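Local coordinates for protein beta-glucosidase (Chaetomella raphigera, PDB 6JXG) that probably hydrolyses terminal, non-reducing beta-D-glucosyl residues to release beta-D-glucose, as a secreted family 3 glycoside hydrolase of cellulose breakdown, at residues I84-S89 with R327-D332; G95-A100 with A320-V325; T376-M381 with V394-A399; K410-T415 with A423-A428. All blocks are in the same frame, centred on the assembly; numbering follows the deposited sequence.

Contact 1: I84-S89 with R327-D332; sequences ISLIYS and RAIARD
Leu-86 carries nearly the whole contact, reaching from helix 84-100 to Ala-328, Ile-329 and Asp-332, which lie within about one turn of helix 323-332. Its CB lies 3.8 Å from Ile-329 CG1, and the two side chains run past each other in opposite directions. Beyond CB, chi1 of -71° places CG anti to the carbonyl carbon and aims it at the facing helix, where the branch divides into CD1 and CD2. CD1 takes one side, 3.7 Å from Asp-332 OD2, where leucine and aspartate cross nearly at right angles. CD2 takes the other and rests on the methyl of Ala-328, 3.9 Å from its CB. The backbone joins in, with Leu-86 O 3.6 Å from Ile-329 CD1. No hydrogen bond spans the two segments.

The one charged side chain that touches Leu-86, Asp-332, is paired within its own helix. Arg-331 grips Asp-332 side-on, NE to OD1 at 2.7 Å and NH2 to OD2 at 3.1 Å. The carboxylate oxygens lie near the guanidinium plane, yet each is met from above the carboxylate plane, so the two flat groups are not coplanar. This pairing probably offsets the charge that would otherwise face the leucine methyl. Behind the contact, Ile-329 also packs on Gln-77 and Thr-78 of helix 75-79.

The segment axes approach to 10.4 Å at -142°, an antiparallel but clearly inclined helix pair. It joins a helix of the N-terminal TIM-barrel-like domain of family 3 enzymes to the helix that leads into strand 335-339, at the edge of the six-stranded mixed sheet of the next domain.

Contact 2: G95-A100 with A320-V325; sequences GQEAKA and ADHKQV
His-322 pushes its ring between Gln-96 and Glu-97, consecutive residues of helix 84-100, and each takes one ring nitrogen. Its chi1 of -60° sets CG anti to the carbonyl carbon, which carries the ring toward that helix.

Hydrogen bonds come first. ND1 donates to Glu-97 OE2 over a short 2.5 Å, with the oxygen close to the ring plane; the carboxylate uses its anti lone pair. NE2 donates to Gln-96 OE1 at 2.9 Å. This second bond is more bent, 146° at the hydrogen, and OE1 is tilted out of the ring plane, although the approach stays in the carbonyl plane. If the Gln-96 amide is oriented as modelled, both nitrogens donate, consistent with a protonated ring that the carboxylate would probably stabilise. Two fixed nitrogens also leave little freedom for the ring to rotate.

Van der Waals contact supports the polar pair. Glu-97 CG lies 3.3 Å from His-322 ND1, and Gln-96 CB is 4.0 Å from His-322 NE2. Over one ring face, offset toward the rim, sits Ala-320 CB of the histidine's own segment. A leucine in place of His-322 would probably leave the buried Glu-97 carboxylate without its ring donor and set the Gln-96 amide free to turn.

Glu-97 OE2 has a second partner in Thr-70 OG1, the threonine of the sequon that carries the glycan on Asn-68. His-322 lies near the beginning of the helix that runs on to residue 332 and also touches Ala-93, while Val-325 packs on Ser-89 and Ala-93, bringing helix 323-332 against the middle of helix 84-100.

Contact 3: T376-M381 with V394-A399; sequences TGHLAM and VAPLDA
His-378 lays its ring against Pro-396 in a CH-pi contact at the N-terminus of helix 396-406, within the second, alpha/beta domain of the family 3 fold (the family's C-terminal domain, ahead of the fibronectin type III-like one). Ala-395 is the N-cap and the proline fills the first helical position.

The tight part is this CH-pi contact. Pro-396 CD sits 3.4 Å from the centroid of the His-378 ring and only 13° off its normal, so the methylene lies over the middle of the face. Pro-396 CG follows toward one side, 3.6 Å from His-378 CE1. The ring reaches this place because CG is anti to the backbone N (chi1 -167°). Its polar ends point to other parts of the chain: ND1 bonds to the carbonyl O of Asp-358 and NE2 to Ser-511 OG, and these two bonds fix the ring's rotation and satisfy buried nitrogens. A leucine here would probably leave Asp-358 O and Ser-511 OG without their ring partners and deprive the proline of a flat surface. Pro-396 is enclosed further by Phe-435 and Leu-515.

Contact thins out toward Ala-395 and Val-394. His-378 CB and Ala-395 CB are 4.2 Å apart, and Val-394 O comes no nearer than 4.1 Å to His-378 CD2. No hydrogen bond crosses between the segments. Further out, on the exposed flank, the helix start is tied down by its own aspartate: Ala-395 N donates to Asp-398 OD2 over 3.0 Å, and OD2 is met 54° out of its carboxylate plane.

Contact 4: K410-T415 with A423-A428; sequences KLVLST and ASAAAA
From strand 410-414, Val-412 meets Ala-425 and Ala-428, and Ser-414 meets Ala-425, near the C-terminal end of helix 419-427.

Apolar contacts dominate. Ala-425 CB is the common point: it lies 3.7 Å from Val-412 CG1 and an equal 3.7 Å from Ser-414 CB, so one methyl fits between two strand side chains. The valine presents CG1 because that branch stands anti to the backbone N (chi1 -174°). The same CG1 is 4.4 Å from Ala-428 CB, a looser touch at the more exposed end.

Contacts between methyls and backbone oxygens form a second group. Val-412 CG1 lies 3.8 Å from Ala-425 O, and CG2, the other branch, lies 3.9 Å from Ala-428 O. Ala-425 O also receives the amide of Ala-428, at 3.1 Å from its N, so this oxygen has a polar partner within its own segment.

No hydrogen bond crosses the contact. Lys-410 NZ turns back to Leu-411 O at 3.2 Å, approaching from above the carbonyl plane and off its lone pairs. The backbone of the strand is paired instead with strand 351-355, through Leu-352 and Ile-354, and Leu-411 and Leu-413 pack on helix 396-406. Strand 410-414 is an outermost strand of its sheet, and helix 419-427 is the helix of the beta-alpha-beta crossover from it to strand 431-438.

With methyls and a methylene meeting one another and two backbone oxygens, and alanines on the helical side, the helix can lie close to the strand, 6.0 Å between Val-412 CA and Ala-425 CA. The contact between the side chains rests on shape and apolar burial, without a directional bond.

Contacts 1 and 2 share helix 84-100 and helix 323-332 and touch through Val-325. Along this one pair of helices the chemistry changes, from leucine packing at the partly buried 84-89 end to a buried histidine with two hydrogen bonds at the other. Contacts 3 and 4 both belong to the second, alpha/beta domain and meet through Leu-397 and Leu-413, which join helix 396-406 to strand 410-414. Contact 3 is buried and relies on a ring face, whereas contact 4, about 36 Å from its centre to the chain centre, is partly exposed and uses small aliphatic groups. Contact 2 alone has hydrogen bonds between its segments.

Contact 1: I84-S89 with R327-D332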
loop_
_atom_site.group_PDB
_atom_site.type_symbol
_atom_site.label_atom_id
_atom_site.label_comp_id
_atom_site.label_asym_id
_atom_site.label_seq_id
_atom_site.Cartn_x
_atom_site.Cartn_y
_atom_site.Cartn_z
ATOM N N ILE A 84 12.870 -0.691 3.549
ATOM C CA ILE A 84 12.230 -1.791 4.261
ATOM C C ILE A 84 12.224 -1.690 5.783
ATOM O O ILE A 84 11.366 -2.272 6.431
ATOM C CB ILE A 84 12.788 -3.179 3.850
ATOM C CG1 ILE A 84 14.280 -3.282 4.122
ATOM C CG2 ILE A 84 12.349 -3.456 2.446
ATOM C CD1 ILE A 84 14.959 -4.584 3.718
ATOM N N SER A 85 13.198 -0.968 6.328
ATOM C CA SER A 85 13.284 -0.740 7.744
ATOM C C SER A 85 12.160 0.147 8.225
ATOM O O SER A 85 11.537 -0.147 9.248
ATOM C CB SER A 85 14.606 -0.151 8.117
ATOM O OG SER A 85 14.681 -0.134 9.549
ATOM N N LEU A 86 11.823 1.194 7.463
ATOM C CA LEU A 86 10.708 2.050 7.860
ATOM C C LEU A 86 9.400 1.316 7.668
ATOM O O LEU A 86 8.468 1.523 8.437
ATOM C CB LEU A 86 10.713 3.346 7.041
ATOM C CG LEU A 86 11.838 4.281 7.416
ATOM C CD1 LEU A 86 11.787 5.498 6.516
ATOM C CD2 LEU A 86 11.790 4.664 8.911
ATOM N N ILE A 87 9.305 0.497 6.580
ATOM C CA ILE A 87 8.107 -0.210 6.289
ATOM C C ILE A 87 7.825 -1.165 7.463
ATOM O O ILE A 87 6.677 -1.233 7.961
ATOM C CB ILE A 87 8.236 -1.018 4.987
ATOM C CG1 ILE A 87 8.469 -0.057 3.835
ATOM C CG2 ILE A 87 6.948 -1.820 4.790
ATOM C CD1 ILE A 87 8.746 -0.631 2.449
ATOM N N TYR A 88 8.873 -1.882 7.899
ATOM C CA TYR A 88 8.696 -2.827 8.986
ATOM C C TYR A 88 8.275 -2.081 10.236
ATOM O O TYR A 88 7.311 -2.478 10.867
ATOM C CB TYR A 88 10.004 -3.590 9.267
ATOM C CG TYR A 88 9.918 -4.359 10.528
ATOM C CD1 TYR A 88 9.338 -5.621 10.549
ATOM C CD2 TYR A 88 10.377 -3.800 11.766
ATOM C CE1 TYR A 88 9.233 -6.370 11.742
ATOM C CE2 TYR A 88 10.265 -4.558 12.945
ATOM C CZ TYR A 88 9.676 -5.823 12.910
ATOM O OH TYR A 88 9.518 -6.560 14.074
ATOM N N SER A 89 8.956 -0.973 10.566
ATOM C CA SER A 89 8.623 -0.221 11.757
ATOM C C SER A 89 7.182 0.358 11.806
ATOM O O SER A 89 6.537 0.363 12.839
ATOM C CB SER A 89 9.629 0.921 12.019
ATOM O OG SER A 89 10.887 0.339 12.370
ATOM N N ARG A 327 6.749 10.412 11.286
ATOM C CA ARG A 327 7.539 11.500 10.750
ATOM C C ARG A 327 8.597 11.026 9.771
ATOM O O ARG A 327 8.822 11.648 8.730
ATOM C CB ARG A 327 8.192 12.304 11.870
ATOM C CG ARG A 327 8.820 13.606 11.333
ATOM C CD ARG A 327 9.381 14.366 12.485
ATOM N NE ARG A 327 10.079 15.564 12.011
ATOM C CZ ARG A 327 10.286 16.626 12.774
ATOM N NH1 ARG A 327 9.822 16.665 14.017
ATOM N NH2 ARG A 327 10.956 17.667 12.298
ATOM N N ALA A 328 9.291 9.925 10.071
ATOM C CA ALA A 328 10.354 9.476 9.215
ATOM C C ALA A 328 9.830 9.079 7.816
ATOM O O ALA A 328 10.463 9.398 6.810
ATOM C CB ALA A 328 11.136 8.339 9.860
ATOM N N ILE A 329 8.656 8.455 7.755
ATOM C CA ILE A 329 8.030 8.143 6.455
ATOM C C ILE A 329 7.446 9.357 5.748
ATOM O O ILE A 329 7.564 9.452 4.521
ATOM C CB ILE A 329 6.988 7.017 6.654
ATOM C CG1 ILE A 329 7.721 5.726 7.068
ATOM C CG2 ILE A 329 6.115 6.843 5.413
ATOM C CD1 ILE A 329 6.872 4.625 7.562
ATOM N N ALA A 330 6.839 10.295 6.480
ATOM C CA ALA A 330 6.362 11.548 5.900
ATOM C C ALA A 330 7.525 12.283 5.273
ATOM O O ALA A 330 7.381 12.897 4.224
ATOM C CB ALA A 330 5.731 12.440 6.938
ATOM N N ARG A 331 8.694 12.178 5.889
ATOM C CA ARG A 331 9.887 12.820 5.340
ATOM C C ARG A 331 10.522 12.042 4.189
ATOM O O ARG A 331 10.816 12.560 3.113
ATOM C CB ARG A 331 10.898 12.992 6.513
ATOM C CG ARG A 331 12.291 13.520 6.214
ATOM C CD ARG A 331 13.148 13.399 7.492
ATOM N NE ARG A 331 13.530 12.011 7.584
ATOM C CZ ARG A 331 13.735 11.248 8.681
ATOM N NH1 ARG A 331 13.570 11.713 9.863
ATOM N NH2 ARG A 331 14.167 9.966 8.550
ATOM N N ASP A 332 10.848 10.782 4.449
ATOM C CA ASP A 332 11.677 10.022 3.550
ATOM C C ASP A 332 10.922 9.447 2.346
ATOM O O ASP A 332 11.536 8.901 1.458
ATOM C CB ASP A 332 12.411 8.889 4.270
ATOM C CG ASP A 332 13.441 9.337 5.272
ATOM O OD1 ASP A 332 13.771 10.543 5.363
ATOM O OD2 ASP A 332 14.000 8.410 5.921
#

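Contact 2: G95-A100 with A320-V325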
loop_
_atom_site.group_PDB
_atom_site.type_symbol
_atom_site.label_atom_id
_atom_site.label_comp_id
_atom_site.label_asym_id
_atom_site.label_seq_id
_atom_site.Cartn_x
_atom_site.Cartn_y
_atom_site.Cartn_z
ATOM N N GLY A 95 0.649 -2.494 14.680
ATOM C CA GLY A 95 0.273 -3.687 15.423
ATOM C C GLY A 95 0.356 -3.519 16.934
ATOM O O GLY A 95 -0.501 -4.083 17.672
ATOM N N GLN A 96 1.354 -2.785 17.403
ATOM C CA GLN A 96 1.376 -2.395 18.843
ATOM C C GLN A 96 0.132 -1.693 19.341
ATOM O O GLN A 96 -0.460 -2.054 20.426
ATOM C CB GLN A 96 2.619 -1.577 19.173
ATOM C CG GLN A 96 3.863 -2.452 19.155
ATOM C CD GLN A 96 5.113 -1.666 19.246
ATOM O OE1 GLN A 96 5.145 -0.446 18.986
ATOM N NE2 GLN A 96 6.191 -2.364 19.608
ATOM N N GLU A 97 -0.335 -0.728 18.548
ATOM C CA GLU A 97 -1.565 -0.045 18.897
ATOM C C GLU A 97 -2.810 -1.000 18.883
ATOM O O GLU A 97 -3.693 -0.911 19.758
ATOM C CB GLU A 97 -1.804 1.202 18.027
ATOM C CG GLU A 97 -0.707 2.227 18.196
ATOM C CD GLU A 97 -0.963 3.638 17.663
ATOM O OE1 GLU A 97 -2.069 3.995 17.167
ATOM O OE2 GLU A 97 0.058 4.412 17.724
ATOM N N ALA A 98 -2.925 -1.807 17.823
ATOM C CA ALA A 98 -4.040 -2.719 17.637
ATOM C C ALA A 98 -4.100 -3.671 18.889
ATOM O O ALA A 98 -5.165 -3.821 19.546
ATOM C CB ALA A 98 -3.849 -3.498 16.349
ATOM N N LYS A 99 -2.975 -4.319 19.218
ATOM C CA LYS A 99 -2.942 -5.232 20.355
ATOM C C LYS A 99 -3.364 -4.541 21.652
ATOM O O LYS A 99 -4.137 -5.102 22.462
ATOM C CB LYS A 99 -1.538 -5.853 20.528
ATOM C CG LYS A 99 -1.407 -6.597 21.869
ATOM C CD LYS A 99 -0.353 -7.713 21.855
ATOM C CE LYS A 99 -0.264 -8.378 23.263
ATOM N NZ LYS A 99 1.152 -8.805 23.634
ATOM N N ALA A 100 -2.815 -3.347 21.865
ATOM C CA ALA A 100 -3.041 -2.633 23.116
ATOM C C ALA A 100 -4.549 -2.295 23.292
ATOM O O ALA A 100 -5.032 -2.186 24.411
ATOM C CB ALA A 100 -2.155 -1.400 23.176
ATOM N N ALA A 320 1.954 5.987 22.156
ATOM C CA ALA A 320 3.313 5.675 22.512
ATOM C C ALA A 320 4.260 6.671 21.773
ATOM O O ALA A 320 3.956 7.860 21.740
ATOM C CB ALA A 320 3.595 4.201 22.218
ATOM N N ASP A 321 5.375 6.193 21.218
ATOM C CA ASP A 321 6.351 7.011 20.510
ATOM C C ASP A 321 6.187 6.829 18.991
ATOM O O ASP A 321 7.123 7.049 18.210
ATOM C CB ASP A 321 7.792 6.622 20.959
ATOM C CG ASP A 321 8.107 5.171 20.718
ATOM O OD1 ASP A 321 9.293 4.849 20.726
ATOM O OD2 ASP A 321 7.223 4.344 20.481
ATOM N N HIS A 322 4.984 6.424 18.567
ATOM C CA HIS A 322 4.785 6.060 17.137
ATOM C C HIS A 322 4.813 7.214 16.179
ATOM O O HIS A 322 4.884 7.002 14.962
ATOM C CB HIS A 322 3.481 5.267 16.993
ATOM C CG HIS A 322 3.478 3.998 17.786
ATOM N ND1 HIS A 322 2.334 3.500 18.398
ATOM C CD2 HIS A 322 4.485 3.154 18.125
ATOM C CE1 HIS A 322 2.636 2.383 19.027
ATOM N NE2 HIS A 322 3.928 2.159 18.894
ATOM N N LYS A 323 4.782 8.456 16.688
ATOM C CA LYS A 323 4.929 9.587 15.785
ATOM C C LYS A 323 6.299 9.612 15.131
ATOM O O LYS A 323 6.523 10.308 14.133
ATOM C CB LYS A 323 4.627 10.914 16.491
ATOM C CG LYS A 323 5.696 11.384 17.442
ATOM C CD LYS A 323 5.314 12.714 18.054
ATOM C CE LYS A 323 6.570 13.203 18.752
ATOM N NZ LYS A 323 6.424 14.520 19.361
ATOM N N GLN A 324 7.245 8.886 15.691
ATOM C CA GLN A 324 8.661 8.985 15.191
ATOM C C GLN A 324 8.738 8.338 13.805
ATOM O O GLN A 324 9.183 8.947 12.786
ATOM C CB GLN A 324 9.601 8.360 16.261
ATOM C CG GLN A 324 9.403 9.234 17.529
ATOM C CD GLN A 324 10.259 8.870 18.736
ATOM O OE1 GLN A 324 11.071 7.966 18.697
ATOM N NE2 GLN A 324 10.084 9.647 19.812
ATOM N N VAL A 325 8.222 7.119 13.726
ATOM C CA VAL A 325 8.199 6.447 12.414
ATOM C C VAL A 325 7.227 7.152 11.484
ATOM O O VAL A 325 7.502 7.232 10.318
ATOM C CB VAL A 325 7.908 4.924 12.519
ATOM C CG1 VAL A 325 6.489 4.648 12.933
ATOM C CG2 VAL A 325 8.184 4.270 11.165
#

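Contact 3: T376-M381 with V394-A399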
loop_
_atom_site.group_PDB
_atom_site.type_symbol
_atom_site.label_atom_id
_atom_site.label_comp_id
_atom_site.label_asym_id
_atom_site.label_seq_id
_atom_site.Cartn_x
_atom_site.Cartn_y
_atom_site.Cartn_z
ATOM N N THR A 376 -10.280 19.335 1.763
ATOM C CA THR A 376 -10.394 20.693 2.295
ATOM C C THR A 376 -9.275 20.853 3.293
ATOM O O THR A 376 -9.049 19.979 4.147
ATOM C CB THR A 376 -11.748 20.893 2.992
ATOM O OG1 THR A 376 -12.758 20.708 2.017
ATOM C CG2 THR A 376 -11.875 22.318 3.508
ATOM N N GLY A 377 -8.559 21.957 3.225
ATOM C CA GLY A 377 -7.322 22.056 3.940
ATOM C C GLY A 377 -6.259 20.990 3.569
ATOM O O GLY A 377 -6.365 20.317 2.550
ATOM N N HIS A 378 -5.227 20.898 4.411
ATOM C CA HIS A 378 -4.120 19.990 4.223
ATOM C C HIS A 378 -4.540 18.556 4.057
ATOM O O HIS A 378 -5.299 18.047 4.846
ATOM C CB HIS A 378 -3.132 20.097 5.336
ATOM C CG HIS A 378 -1.859 19.419 5.000
ATOM N ND1 HIS A 378 -1.199 19.648 3.812
ATOM C CD2 HIS A 378 -1.161 18.460 5.649
ATOM C CE1 HIS A 378 -0.118 18.881 3.774
ATOM N NE2 HIS A 378 -0.086 18.145 4.865
ATOM N N LEU A 379 -4.079 17.942 2.972
ATOM C CA LEU A 379 -4.469 16.616 2.632
ATOM C C LEU A 379 -3.405 15.613 3.123
ATOM O O LEU A 379 -2.254 15.682 2.639
ATOM C CB LEU A 379 -4.643 16.462 1.113
ATOM C CG LEU A 379 -4.982 15.058 0.634
ATOM C CD1 LEU A 379 -6.399 14.687 1.073
ATOM C CD2 LEU A 379 -4.925 14.939 -0.849
ATOM N N ALA A 380 -3.816 14.660 3.980
ATOM C CA ALA A 380 -2.844 13.732 4.563
ATOM C C ALA A 380 -3.270 12.294 4.572
ATOM O O ALA A 380 -2.526 11.402 5.012
ATOM C CB ALA A 380 -2.442 14.196 5.947
ATOM N N MET A 381 -4.408 12.054 3.927
ATOM C CA MET A 381 -5.069 10.748 3.903
ATOM C C MET A 381 -6.156 10.878 2.774
ATOM O O MET A 381 -6.834 11.930 2.716
ATOM C CB MET A 381 -5.763 10.660 5.270
ATOM C CG MET A 381 -6.231 9.349 5.580
ATOM S SD MET A 381 -6.768 9.113 7.169
ATOM C CE MET A 381 -5.382 9.561 8.196
ATOM N N VAL A 394 0.054 18.076 11.643
ATOM C CA VAL A 394 0.994 19.165 11.368
ATOM C C VAL A 394 0.858 19.622 9.876
ATOM O O VAL A 394 1.268 18.918 8.964
ATOM C CB VAL A 394 2.448 18.786 11.656
ATOM C CG1 VAL A 394 3.335 20.012 11.416
ATOM C CG2 VAL A 394 2.624 18.252 13.051
ATOM N N ALA A 395 0.214 20.761 9.659
ATOM C CA ALA A 395 0.116 21.304 8.321
ATOM C C ALA A 395 1.418 21.969 7.893
ATOM O O ALA A 395 2.198 22.370 8.724
ATOM C CB ALA A 395 -1.013 22.300 8.238
ATOM N N PRO A 396 1.628 22.135 6.583
ATOM C CA PRO A 396 2.898 22.781 6.166
ATOM C C PRO A 396 3.177 24.116 6.886
ATOM O O PRO A 396 4.280 24.363 7.354
ATOM C CB PRO A 396 2.675 23.021 4.683
ATOM C CG PRO A 396 1.848 21.851 4.256
ATOM C CD PRO A 396 0.862 21.646 5.440
ATOM N N LEU A 397 2.172 24.992 6.955
ATOM C CA LEU A 397 2.386 26.297 7.595
ATOM C C LEU A 397 2.707 26.201 9.103
ATOM O O LEU A 397 3.491 27.021 9.649
ATOM C CB LEU A 397 1.180 27.228 7.312
ATOM C CG LEU A 397 1.331 28.637 7.893
ATOM C CD1 LEU A 397 2.513 29.307 7.176
ATOM C CD2 LEU A 397 0.055 29.417 7.750
ATOM N N ASP A 398 2.143 25.188 9.786
ATOM C CA ASP A 398 2.462 24.904 11.203
ATOM C C ASP A 398 3.938 24.715 11.355
ATOM O O ASP A 398 4.557 25.191 12.292
ATOM C CB ASP A 398 1.711 23.626 11.701
ATOM C CG ASP A 398 0.190 23.771 11.691
ATOM O OD1 ASP A 398 -0.314 24.932 11.526
ATOM O OD2 ASP A 398 -0.511 22.721 11.857
ATOM N N ALA A 399 4.545 23.904 10.480
ATOM C CA ALA A 399 5.979 23.615 10.552
ATOM C C ALA A 399 6.844 24.760 10.004
ATOM O O ALA A 399 7.911 25.011 10.497
ATOM C CB ALA A 399 6.312 22.360 9.789
#

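Contact 4: K410-T415 with A423-A428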
loop_
_atom_site.group_PDB
_atom_site.type_symbol
_atom_site.label_atom_id
_atom_site.label_comp_id
_atom_site.label_asym_id
_atom_site.label_seq_id
_atom_site.Cartn_x
_atom_site.Cartn_y
_atom_site.Cartn_z
ATOM N N LYS A 410 9.929 37.041 6.268
ATOM C CA LYS A 410 8.602 37.544 6.392
ATOM C C LYS A 410 7.672 36.593 5.630
ATOM O O LYS A 410 8.016 36.159 4.518
ATOM C CB LYS A 410 8.579 38.940 5.766
ATOM C CG LYS A 410 7.374 39.794 6.110
ATOM C CD LYS A 410 6.367 39.806 4.967
ATOM C CE LYS A 410 5.075 40.510 5.343
ATOM N NZ LYS A 410 4.460 39.976 6.600
ATOM N N LEU A 411 6.495 36.302 6.183
ATOM C CA LEU A 411 5.521 35.450 5.503
ATOM C C LEU A 411 4.311 36.199 5.002
ATOM O O LEU A 411 3.709 36.944 5.735
ATOM C CB LEU A 411 5.083 34.313 6.420
ATOM C CG LEU A 411 6.170 33.395 6.980
ATOM C CD1 LEU A 411 5.575 32.564 8.089
ATOM C CD2 LEU A 411 6.761 32.485 5.931
ATOM N N VAL A 412 3.996 36.000 3.730
ATOM C CA VAL A 412 2.840 36.507 3.091
ATOM C C VAL A 412 1.827 35.374 2.794
ATOM O O VAL A 412 2.025 34.490 1.892
ATOM C CB VAL A 412 3.226 37.200 1.761
ATOM C CG1 VAL A 412 1.987 37.878 1.161
ATOM C CG2 VAL A 412 4.339 38.206 1.981
ATOM N N LEU A 413 0.713 35.407 3.530
ATOM C CA LEU A 413 -0.216 34.291 3.551
ATOM C C LEU A 413 -1.361 34.471 2.587
ATOM O O LEU A 413 -2.047 35.516 2.567
ATOM C CB LEU A 413 -0.718 34.081 4.969
ATOM C CG LEU A 413 0.336 33.859 6.057
ATOM C CD1 LEU A 413 -0.319 33.603 7.395
ATOM C CD2 LEU A 413 1.240 32.698 5.657
ATOM N N SER A 414 -1.550 33.478 1.734
ATOM C CA SER A 414 -2.764 33.347 0.977
ATOM C C SER A 414 -3.298 31.870 0.983
ATOM O O SER A 414 -3.261 31.182 -0.008
ATOM C CB SER A 414 -2.568 33.827 -0.449
ATOM O OG SER A 414 -3.798 33.902 -1.060
ATOM N N THR A 415 -3.862 31.466 2.113
ATOM C CA THR A 415 -4.197 30.051 2.388
ATOM C C THR A 415 -5.590 29.612 1.960
ATOM O O THR A 415 -6.226 28.797 2.601
ATOM C CB THR A 415 -3.949 29.808 3.866
ATOM O OG1 THR A 415 -4.699 30.735 4.621
ATOM C CG2 THR A 415 -2.530 30.053 4.195
ATOM N N ALA A 423 -1.976 35.436 -6.768
ATOM C CA ALA A 423 -1.050 36.287 -7.572
ATOM C C ALA A 423 -0.646 37.495 -6.754
ATOM O O ALA A 423 0.520 37.967 -6.778
ATOM C CB ALA A 423 -1.704 36.705 -8.881
ATOM N N SER A 424 -1.603 37.959 -5.960
ATOM C CA SER A 424 -1.358 39.072 -5.114
ATOM C C SER A 424 -0.291 38.769 -4.093
ATOM O O SER A 424 0.665 39.549 -3.932
ATOM C CB SER A 424 -2.646 39.542 -4.434
ATOM O OG SER A 424 -2.322 40.671 -3.678
ATOM N N ALA A 425 -0.396 37.634 -3.386
ATOM C CA ALA A 425 0.627 37.319 -2.404
ATOM C C ALA A 425 1.959 36.993 -3.044
ATOM O O ALA A 425 2.974 37.305 -2.443
ATOM C CB ALA A 425 0.177 36.119 -1.532
ATOM N N ALA A 426 1.956 36.328 -4.215
ATOM C CA ALA A 426 3.221 35.952 -4.916
ATOM C C ALA A 426 4.097 37.223 -5.246
ATOM O O ALA A 426 5.328 37.243 -5.115
ATOM C CB ALA A 426 2.866 35.217 -6.180
ATOM N N ALA A 427 3.416 38.303 -5.593
ATOM C CA ALA A 427 4.082 39.540 -6.045
ATOM C C ALA A 427 4.741 40.211 -4.883
ATOM O O ALA A 427 5.682 40.989 -5.056
ATOM C CB ALA A 427 3.068 40.437 -6.666
ATOM N N ALA A 428 4.312 39.859 -3.667
ATOM C CA ALA A 428 4.769 40.571 -2.524
ATOM C C ALA A 428 5.862 39.835 -1.814
ATOM O O ALA A 428 6.231 40.263 -0.748
ATOM C CB ALA A 428 3.595 40.897 -1.564
#